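Local coordinates for pectate lyase 47 (Bacillus sp. TS-47, PDB 1VBL), which cleaves pectate, the polygalacturonate backbone of pectin, as a thermostable, secreted, calcium-binding lyase of polysaccharide lyase family 1, presumably by beta-elimination, at residues D12-Y17 with F240-S244; I234-F240 with A265-R271; N298-E302 with V402-K407. The contacts are given in a common frame with arbitrary orientation. Residues are numbered along the deposited sequence.

Contact 1: D12-Y17 with F240-S244; sequences DGWAAY and FITIS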
loop_
_atom_site.group_PDB
_atom_site.type_symbol
_atom_site.label_atom_id
_atom_site.label_comp_id
_atom_site.label_asym_id
_atom_site.label_seq_id
_atom_site.Cartn_x
_atom_site.Cartn_y
_atom_site.Cartn_z
ATOM N N ASP A 12 7.842 -16.234 9.886
ATOM C CA ASP A 12 8.003 -14.918 9.282
ATOM C C ASP A 12 6.758 -14.034 9.305
ATOM O O ASP A 12 5.994 -13.979 8.336
ATOM C CB ASP A 12 8.517 -15.043 7.845
ATOM C CG ASP A 12 8.978 -13.707 7.280
ATOM O OD1 ASP A 12 8.947 -12.710 8.028
ATOM O OD2 ASP A 12 9.366 -13.649 6.097
ATOM N N GLY A 13 6.567 -13.342 10.424
ATOM C CA GLY A 13 5.442 -12.434 10.561
ATOM C C GLY A 13 4.078 -13.050 10.801
ATOM O O GLY A 13 3.910 -14.270 10.802
ATOM N N TRP A 14 3.090 -12.184 10.993
ATOM C CA TRP A 14 1.725 -12.622 11.248
ATOM C C TRP A 14 1.144 -13.571 10.198
ATOM O O TRP A 14 0.273 -14.383 10.516
ATOM C CB TRP A 14 0.811 -11.407 11.412
ATOM C CG TRP A 14 0.814 -10.819 12.800
ATOM C CD1 TRP A 14 1.182 -9.549 13.158
ATOM C CD2 TRP A 14 0.344 -11.454 13.999
ATOM N NE1 TRP A 14 0.961 -9.355 14.506
ATOM C CE2 TRP A 14 0.448 -10.507 15.042
ATOM C CE3 TRP A 14 -0.158 -12.731 14.289
ATOM C CZ2 TRP A 14 0.066 -10.797 16.357
ATOM C CZ3 TRP A 14 -0.539 -13.019 15.600
ATOM C CH2 TRP A 14 -0.424 -12.055 16.616
ATOM N N ALA A 15 1.613 -13.476 8.956
ATOM C CA ALA A 15 1.115 -14.353 7.897
ATOM C C ALA A 15 1.534 -15.805 8.124
ATOM O O ALA A 15 1.052 -16.713 7.445
ATOM C CB ALA A 15 1.616 -13.873 6.541
ATOM N N ALA A 16 2.435 -16.025 9.076
ATOM C CA ALA A 16 2.903 -17.376 9.381
ATOM C C ALA A 16 1.980 -18.066 10.387
ATOM O O ALA A 16 2.119 -19.259 10.658
ATOM C CB ALA A 16 4.324 -17.325 9.931
ATOM N N TYR A 17 1.031 -17.309 10.926
ATOM C CA TYR A 17 0.089 -17.840 11.906
ATOM C C TYR A 17 -0.596 -19.115 11.414
ATOM O O TYR A 17 -0.980 -19.218 10.247
ATOM C CB TYR A 17 -0.975 -16.792 12.236
ATOM C CG TYR A 17 -1.984 -17.263 13.259
ATOM C CD1 TYR A 17 -1.663 -17.311 14.616
ATOM C CD2 TYR A 17 -3.250 -17.695 12.866
ATOM C CE1 TYR A 17 -2.579 -17.780 15.558
ATOM C CE2 TYR A 17 -4.172 -18.167 13.798
ATOM C CZ TYR A 17 -3.831 -18.207 15.140
ATOM O OH TYR A 17 -4.742 -18.680 16.060
ATOM N N PHE A 240 -3.439 -11.458 9.492
ATOM C CA PHE A 240 -2.278 -12.308 9.235
ATOM C C PHE A 240 -1.601 -11.989 7.908
ATOM O O PHE A 240 -1.672 -12.757 6.945
ATOM C CB PHE A 240 -2.723 -13.770 9.285
ATOM C CG PHE A 240 -3.450 -14.123 10.553
ATOM C CD1 PHE A 240 -4.704 -14.728 10.513
ATOM C CD2 PHE A 240 -2.896 -13.815 11.789
ATOM C CE1 PHE A 240 -5.398 -15.016 11.690
ATOM C CE2 PHE A 240 -3.581 -14.099 12.973
ATOM C CZ PHE A 240 -4.833 -14.699 12.921
ATOM N N ILE A 241 -0.923 -10.849 7.887
ATOM C CA ILE A 241 -0.244 -10.367 6.698
ATOM C C ILE A 241 1.221 -10.056 6.981
ATOM O O ILE A 241 1.546 -9.525 8.036
ATOM C CB ILE A 241 -0.921 -9.075 6.205
ATOM C CG1 ILE A 241 -2.411 -9.340 5.968
ATOM C CG2 ILE A 241 -0.233 -8.559 4.950
ATOM C CD1 ILE A 241 -3.199 -8.097 5.624
ATOM N N THR A 242 2.096 -10.399 6.040
ATOM C CA THR A 242 3.516 -10.099 6.177
ATOM C C THR A 242 3.959 -9.300 4.955
ATOM O O THR A 242 3.785 -9.733 3.815
ATOM C CB THR A 242 4.378 -11.377 6.300
ATOM O OG1 THR A 242 4.111 -12.014 7.558
ATOM C CG2 THR A 242 5.871 -11.024 6.233
ATOM N N ILE A 243 4.513 -8.120 5.212
ATOM C CA ILE A 243 4.999 -7.209 4.176
ATOM C C ILE A 243 6.502 -7.105 4.400
ATOM O O ILE A 243 6.955 -6.453 5.346
ATOM C CB ILE A 243 4.341 -5.822 4.338
ATOM C CG1 ILE A 243 2.822 -5.958 4.184
ATOM C CG2 ILE A 243 4.917 -4.840 3.326
ATOM C CD1 ILE A 243 2.063 -4.683 4.471
ATOM N N SER A 244 7.277 -7.737 3.523
ATOM C CA SER A 244 8.719 -7.754 3.707
ATOM C C SER A 244 9.582 -7.489 2.483
ATOM O O SER A 244 9.230 -7.843 1.359
ATOM C CB SER A 244 9.121 -9.102 4.295
ATOM O OG SER A 244 8.671 -10.156 3.460
#

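Contact 2: I234-F240 with A265-R271; sequences IKNSSDF and ADSGHLR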
loop_
_atom_site.group_PDB
_atom_site.type_symbol
_atom_site.label_atom_id
_atom_site.label_comp_id
_atom_site.label_asym_id
_atom_site.label_seq_id
_atom_site.Cartn_x
_atom_site.Cartn_y
_atom_site.Cartn_z
ATOM N N ILE A 234 -4.571 -2.167 3.529
ATOM C CA ILE A 234 -5.123 -3.320 4.224
ATOM C C ILE A 234 -6.323 -2.871 5.043
ATOM O O ILE A 234 -6.202 -1.990 5.895
ATOM C CB ILE A 234 -4.048 -3.919 5.158
ATOM C CG1 ILE A 234 -2.822 -4.310 4.322
ATOM C CG2 ILE A 234 -4.604 -5.112 5.923
ATOM C CD1 ILE A 234 -1.611 -4.709 5.140
ATOM N N LYS A 235 -7.481 -3.477 4.800
ATOM C CA LYS A 235 -8.678 -3.071 5.529
ATOM C C LYS A 235 -9.752 -4.144 5.635
ATOM O O LYS A 235 -9.591 -5.272 5.160
ATOM C CB LYS A 235 -9.289 -1.835 4.862
ATOM C CG LYS A 235 -9.788 -2.088 3.446
ATOM C CD LYS A 235 -10.383 -0.828 2.821
ATOM C CE LYS A 235 -10.927 -1.108 1.425
ATOM N NZ LYS A 235 -11.503 0.107 0.779
ATOM N N ASN A 236 -10.853 -3.760 6.268
ATOM C CA ASN A 236 -12.012 -4.620 6.455
ATOM C C ASN A 236 -11.724 -6.018 6.977
ATOM O O ASN A 236 -11.940 -7.018 6.286
ATOM C CB ASN A 236 -12.814 -4.705 5.156
ATOM C CG ASN A 236 -13.376 -3.360 4.737
ATOM O OD1 ASN A 236 -13.593 -2.485 5.574
ATOM N ND2 ASN A 236 -13.630 -3.193 3.445
ATOM N N SER A 237 -11.233 -6.067 8.210
ATOM C CA SER A 237 -10.943 -7.312 8.897
ATOM C C SER A 237 -9.904 -8.229 8.268
ATOM O O SER A 237 -9.901 -9.424 8.540
ATOM C CB SER A 237 -12.243 -8.089 9.118
ATOM O OG SER A 237 -13.205 -7.264 9.749
ATOM N N SER A 238 -9.033 -7.689 7.423
ATOM C CA SER A 238 -7.978 -8.513 6.842
ATOM C C SER A 238 -7.140 -8.939 8.042
ATOM O O SER A 238 -7.178 -8.287 9.086
ATOM C CB SER A 238 -7.135 -7.704 5.854
ATOM O OG SER A 238 -7.899 -7.387 4.704
ATOM N N ASP A 239 -6.378 -10.015 7.916
ATOM C CA ASP A 239 -5.617 -10.482 9.068
ATOM C C ASP A 239 -4.457 -11.370 8.640
ATOM O O ASP A 239 -4.490 -11.963 7.565
ATOM C CB ASP A 239 -6.567 -11.281 9.972
ATOM C CG ASP A 239 -6.249 -11.145 11.448
ATOM O OD1 ASP A 239 -5.327 -10.392 11.814
ATOM O OD2 ASP A 239 -6.946 -11.802 12.253
ATOM N N PHE A 240 -3.439 -11.458 9.492
ATOM C CA PHE A 240 -2.278 -12.308 9.235
ATOM C C PHE A 240 -1.601 -11.989 7.908
ATOM O O PHE A 240 -1.672 -12.757 6.945
ATOM C CB PHE A 240 -2.723 -13.770 9.285
ATOM C CG PHE A 240 -3.450 -14.123 10.553
ATOM C CD1 PHE A 240 -4.704 -14.728 10.513
ATOM C CD2 PHE A 240 -2.896 -13.815 11.789
ATOM C CE1 PHE A 240 -5.398 -15.016 11.690
ATOM C CE2 PHE A 240 -3.581 -14.099 12.973
ATOM C CZ PHE A 240 -4.833 -14.699 12.921
ATOM N N ALA A 265 -15.515 -3.924 13.724
ATOM C CA ALA A 265 -15.329 -5.250 13.148
ATOM C C ALA A 265 -13.843 -5.530 12.916
ATOM O O ALA A 265 -13.439 -6.685 12.752
ATOM C CB ALA A 265 -16.094 -5.363 11.832
ATOM N N ASP A 266 -13.034 -4.473 12.903
ATOM C CA ASP A 266 -11.594 -4.618 12.705
ATOM C C ASP A 266 -10.881 -5.002 13.997
ATOM O O ASP A 266 -9.757 -5.506 13.969
ATOM C CB ASP A 266 -10.979 -3.325 12.159
ATOM C CG ASP A 266 -11.246 -3.133 10.680
ATOM O OD1 ASP A 266 -11.581 -4.129 10.008
ATOM O OD2 ASP A 266 -11.107 -1.991 10.186
ATOM N N SER A 267 -11.534 -4.762 15.129
ATOM C CA SER A 267 -10.944 -5.086 16.423
ATOM C C SER A 267 -10.575 -6.565 16.479
ATOM O O SER A 267 -11.375 -7.426 16.116
ATOM C CB SER A 267 -11.922 -4.752 17.551
ATOM O OG SER A 267 -11.313 -4.961 18.812
ATOM N N GLY A 268 -9.360 -6.855 16.931
ATOM C CA GLY A 268 -8.915 -8.234 17.014
ATOM C C GLY A 268 -8.323 -8.745 15.712
ATOM O O GLY A 268 -7.917 -9.902 15.617
ATOM N N HIS A 269 -8.273 -7.885 14.702
ATOM C CA HIS A 269 -7.719 -8.266 13.406
ATOM C C HIS A 269 -6.625 -7.298 12.984
ATOM O O HIS A 269 -6.004 -6.651 13.822
ATOM C CB HIS A 269 -8.824 -8.289 12.351
ATOM C CG HIS A 269 -9.884 -9.306 12.621
ATOM N ND1 HIS A 269 -9.645 -10.662 12.562
ATOM C CD2 HIS A 269 -11.181 -9.167 12.982
ATOM C CE1 HIS A 269 -10.750 -11.315 12.875
ATOM N NE2 HIS A 269 -11.697 -10.431 13.132
ATOM N N LEU A 270 -6.397 -7.202 11.677
ATOM C CA LEU A 270 -5.379 -6.313 11.138
ATOM C C LEU A 270 -4.001 -6.578 11.741
ATOM O O LEU A 270 -3.222 -5.655 11.978
ATOM C CB LEU A 270 -5.787 -4.855 11.360
ATOM C CG LEU A 270 -7.089 -4.461 10.647
ATOM C CD1 LEU A 270 -7.435 -3.010 10.959
ATOM C CD2 LEU A 270 -6.936 -4.661 9.147
ATOM N N ARG A 271 -3.708 -7.850 11.988
ATOM C CA ARG A 271 -2.412 -8.238 12.526
ATOM C C ARG A 271 -1.460 -8.326 11.340
ATOM O O ARG A 271 -1.549 -9.232 10.512
ATOM C CB ARG A 271 -2.535 -9.570 13.267
ATOM C CG ARG A 271 -3.194 -9.389 14.632
ATOM C CD ARG A 271 -3.550 -10.699 15.317
ATOM N NE ARG A 271 -4.734 -11.324 14.733
ATOM C CZ ARG A 271 -5.454 -12.261 15.342
ATOM N NH1 ARG A 271 -5.110 -12.671 16.555
ATOM N NH2 ARG A 271 -6.508 -12.795 14.737
HETATM O O HOH W 1 -10.953 -1.368 7.657
#

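Contact 3: N298-E302 with V402-K407; sequences NNYYE and VPALVK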
loop_
_atom_site.group_PDB
_atom_site.type_symbol
_atom_site.label_atom_id
_atom_site.label_comp_id
_atom_site.label_asym_id
_atom_site.label_seq_id
_atom_site.Cartn_x
_atom_site.Cartn_y
_atom_site.Cartn_z
ATOM N N ASN A 298 13.154 -3.419 11.544
ATOM C CA ASN A 298 14.211 -3.420 10.543
ATOM C C ASN A 298 13.846 -2.737 9.230
ATOM O O ASN A 298 14.285 -3.164 8.163
ATOM C CB ASN A 298 14.649 -4.858 10.259
ATOM C CG ASN A 298 15.481 -5.455 11.381
ATOM O OD1 ASN A 298 15.726 -6.660 11.404
ATOM N ND2 ASN A 298 15.928 -4.615 12.313
ATOM N N ASN A 299 13.038 -1.685 9.297
ATOM C CA ASN A 299 12.676 -0.968 8.083
ATOM C C ASN A 299 13.606 0.227 7.969
ATOM O O ASN A 299 14.078 0.748 8.980
ATOM C CB ASN A 299 11.225 -0.498 8.144
ATOM C CG ASN A 299 10.247 -1.652 8.128
ATOM O OD1 ASN A 299 10.083 -2.332 7.108
ATOM N ND2 ASN A 299 9.604 -1.893 9.264
ATOM N N TYR A 300 13.881 0.640 6.738
ATOM C CA TYR A 300 14.746 1.780 6.484
ATOM C C TYR A 300 13.917 2.871 5.805
ATOM O O TYR A 300 13.313 2.635 4.755
ATOM C CB TYR A 300 15.918 1.358 5.593
ATOM C CG TYR A 300 16.841 2.499 5.210
ATOM C CD1 TYR A 300 17.360 3.358 6.179
ATOM C CD2 TYR A 300 17.196 2.718 3.878
ATOM C CE1 TYR A 300 18.211 4.412 5.834
ATOM C CE2 TYR A 300 18.044 3.770 3.518
ATOM C CZ TYR A 300 18.545 4.611 4.499
ATOM O OH TYR A 300 19.363 5.659 4.148
ATOM N N TYR A 301 13.873 4.048 6.425
ATOM C CA TYR A 301 13.111 5.186 5.908
ATOM C C TYR A 301 14.123 6.256 5.521
ATOM O O TYR A 301 14.926 6.686 6.348
ATOM C CB TYR A 301 12.159 5.733 6.980
ATOM C CG TYR A 301 11.250 4.695 7.603
ATOM C CD1 TYR A 301 11.732 3.806 8.563
ATOM C CD2 TYR A 301 9.907 4.599 7.232
ATOM C CE1 TYR A 301 10.904 2.844 9.138
ATOM C CE2 TYR A 301 9.067 3.636 7.804
ATOM C CZ TYR A 301 9.576 2.764 8.753
ATOM O OH TYR A 301 8.771 1.795 9.308
ATOM N N GLU A 302 14.071 6.692 4.267
ATOM C CA GLU A 302 15.031 7.664 3.761
ATOM C C GLU A 302 14.322 8.799 3.043
ATOM O O GLU A 302 13.566 8.568 2.099
ATOM C CB GLU A 302 15.992 6.929 2.820
ATOM C CG GLU A 302 17.041 7.766 2.134
ATOM C CD GLU A 302 17.903 6.910 1.225
ATOM O OE1 GLU A 302 18.878 6.299 1.712
ATOM O OE2 GLU A 302 17.589 6.831 0.023
ATOM N N VAL A 402 20.733 -2.162 9.423
ATOM C CA VAL A 402 19.541 -2.058 8.583
ATOM C C VAL A 402 19.672 -1.359 7.224
ATOM O O VAL A 402 19.271 -1.917 6.209
ATOM C CB VAL A 402 18.370 -1.422 9.380
ATOM C CG1 VAL A 402 17.192 -1.112 8.454
ATOM C CG2 VAL A 402 17.923 -2.389 10.482
ATOM N N PRO A 403 20.239 -0.140 7.180
ATOM C CA PRO A 403 20.371 0.553 5.890
ATOM C C PRO A 403 21.071 -0.248 4.790
ATOM O O PRO A 403 20.546 -0.397 3.687
ATOM C CB PRO A 403 21.144 1.819 6.256
ATOM C CG PRO A 403 20.677 2.094 7.662
ATOM C CD PRO A 403 20.724 0.709 8.282
ATOM N N ALA A 404 22.262 -0.752 5.090
ATOM C CA ALA A 404 23.022 -1.518 4.107
ATOM C C ALA A 404 22.244 -2.746 3.640
ATOM O O ALA A 404 22.166 -3.028 2.445
ATOM C CB ALA A 404 24.366 -1.938 4.700
ATOM N N LEU A 405 21.664 -3.470 4.590
ATOM C CA LEU A 405 20.900 -4.669 4.279
ATOM C C LEU A 405 19.668 -4.394 3.415
ATOM O O LEU A 405 19.464 -5.035 2.380
ATOM C CB LEU A 405 20.458 -5.354 5.575
ATOM C CG LEU A 405 19.619 -6.615 5.375
ATOM C CD1 LEU A 405 20.451 -7.660 4.638
ATOM C CD2 LEU A 405 19.157 -7.150 6.721
ATOM N N VAL A 406 18.846 -3.445 3.847
ATOM C CA VAL A 406 17.627 -3.106 3.124
ATOM C C VAL A 406 17.926 -2.525 1.745
ATOM O O VAL A 406 17.281 -2.887 0.763
ATOM C CB VAL A 406 16.762 -2.114 3.940
ATOM C CG1 VAL A 406 15.553 -1.663 3.122
ATOM C CG2 VAL A 406 16.292 -2.783 5.229
ATOM N N LYS A 407 18.907 -1.633 1.658
ATOM C CA LYS A 407 19.241 -1.050 0.364
ATOM C C LYS A 407 19.704 -2.123 -0.619
ATOM O O LYS A 407 19.427 -2.047 -1.819
ATOM C CB LYS A 407 20.319 0.029 0.525
ATOM C CG LYS A 407 19.790 1.299 1.182
ATOM C CD LYS A 407 20.781 2.452 1.125
ATOM C CE LYS A 407 21.923 2.267 2.101
ATOM N NZ LYS A 407 22.729 3.513 2.224
#

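Contact 1: D12-Y17 with F240-S244
Residues 12-17 run from a loop into a short 3-10 turn at 14-16, which settles near the start of strand 239-251; A15 and F240 approach to 4.2 Å between CA atoms. The strand belongs to the parallel beta-helix characteristic of polysaccharide lyase family 1, and the contact illustrates how a chain terminus can cover the outside of such a coil. I241 points away from the N-terminal segment, into the coil, where it meets I234, whereas T242 points toward the segment. The T242 hydroxyl ties the backbone of 12-17 to the strand at two points: OG1 donates to D12 O (2.8 Å) and accepts from A15 N (3.2 Å). G13 passes so close, with its CA 3.3 Å from T242 OG1, that a CB here would clash with that oxygen; its positive phi also favours glycine. A15 CA makes a further CA-H...O contact with F240 O at 3.3 Å. The D12 carboxylate is bound by K9 and H275. F240 is the aromatic anchor: W14 CE3 lies 3.9 Å from F240 CD2, and the Y17 ring forms an offset stack on the F240 ring, with planes at 10° and Y17 CD2 3.4 Å from F240 CZ.

Contact 2: I234-F240 with A265-R271
Between strands 232-235 and 239-251 of the parallel beta-helix the chain makes a tight corner, N236 and S237 both at positive phi, and the loop leading to the next coil packs against it. Backbone and hydroxyl hydrogen bonds set the register: L270 N donates to S238 O (2.9 Å), and S237 OG to A265 O (3.1 Å); S237 OG also bonds R263. Within the loop, a type II beta turn from D266 to H269 places G268 where its backbone angles call for glycine. Two carboxylates supply most of the remaining polar links. D266 OD1 accepts S237 N (2.7 Å) and also pairs with R263, while a water bridges D266 OD2 (2.6 Å) to N236 N (2.8 Å). D239 gathers the loop's other end: its OD1 accepts R271 N (3.0 Å) and R271 NE (3.1 Å), and its OD2 accepts H269 ND1 (2.9 Å) and forms a salt bridge to R271 NH2 (2.7 Å). The apolar contact is I234 CG2 to L270 CD2 (4.0 Å); F240 CZ lies over one face of the R271 guanidinium, 3.1 Å from R271 NH2. The neighbouring D233 binds calcium, and the K235 side chain is about 5 Å from the ion. The chemistry implies that D239, buried yet charged, is compensated by R271 and a histidine N-H, so one acid fixes backbone and side chains of the loop.

Contact 3: N298-E302 with V402-K407
Y300 lays one face of its ring beneath P403, whose CB sits 4.1 Å from the ring centroid and 17° off the normal, a CH-pi contact at the first turn of helix 402-409. The base of the tyrosine rests against two valines one helical turn apart: Y300 CB is 4.0 Å from V402 CG1 and 3.9 Å from V406 CG1. Further along the ring, K407 CG approaches Y300 CE2 at 3.8 Å. The phenol turns to its own strand, Y300 OH donating to E302 OE1 at 2.6 Å, while E302 also forms a salt bridge with K280. V402 CG2 touches N298 ND2 at 3.5 Å, although the amide is held by H397 and N327. Helix and strand axes cross almost perpendicularly, at -89° and 8.8 Å; aliphatic and aromatic groups make the contact. N299 OD1 and ND2 bond backbone N277 N and L274 O, and its side chain touches N328, consistent with an asparagine ladder; helix 402-409 packs outside strand 293-303 of the parallel beta-helix.

Followed from the N terminus, contact 1 opens first and closes over the 222 residues that separate its segments, bringing the initial loop onto strand 239-251. Contact 2 opens before that closure and ends after it, spanning 24 residues between one corner of the beta-helix and the loop entering the next coil; the two therefore cross. They share F240 and touch directly, R271 O lying 3.3 Å from W14 CB. Contact 3 follows in series, its 99-residue span bringing the C-terminal helix to strand 293-303, about 19 Å from contact 1 between centres. Both ends of the chain are thus applied to one continuous sheet, while contact 2 joins successive coils.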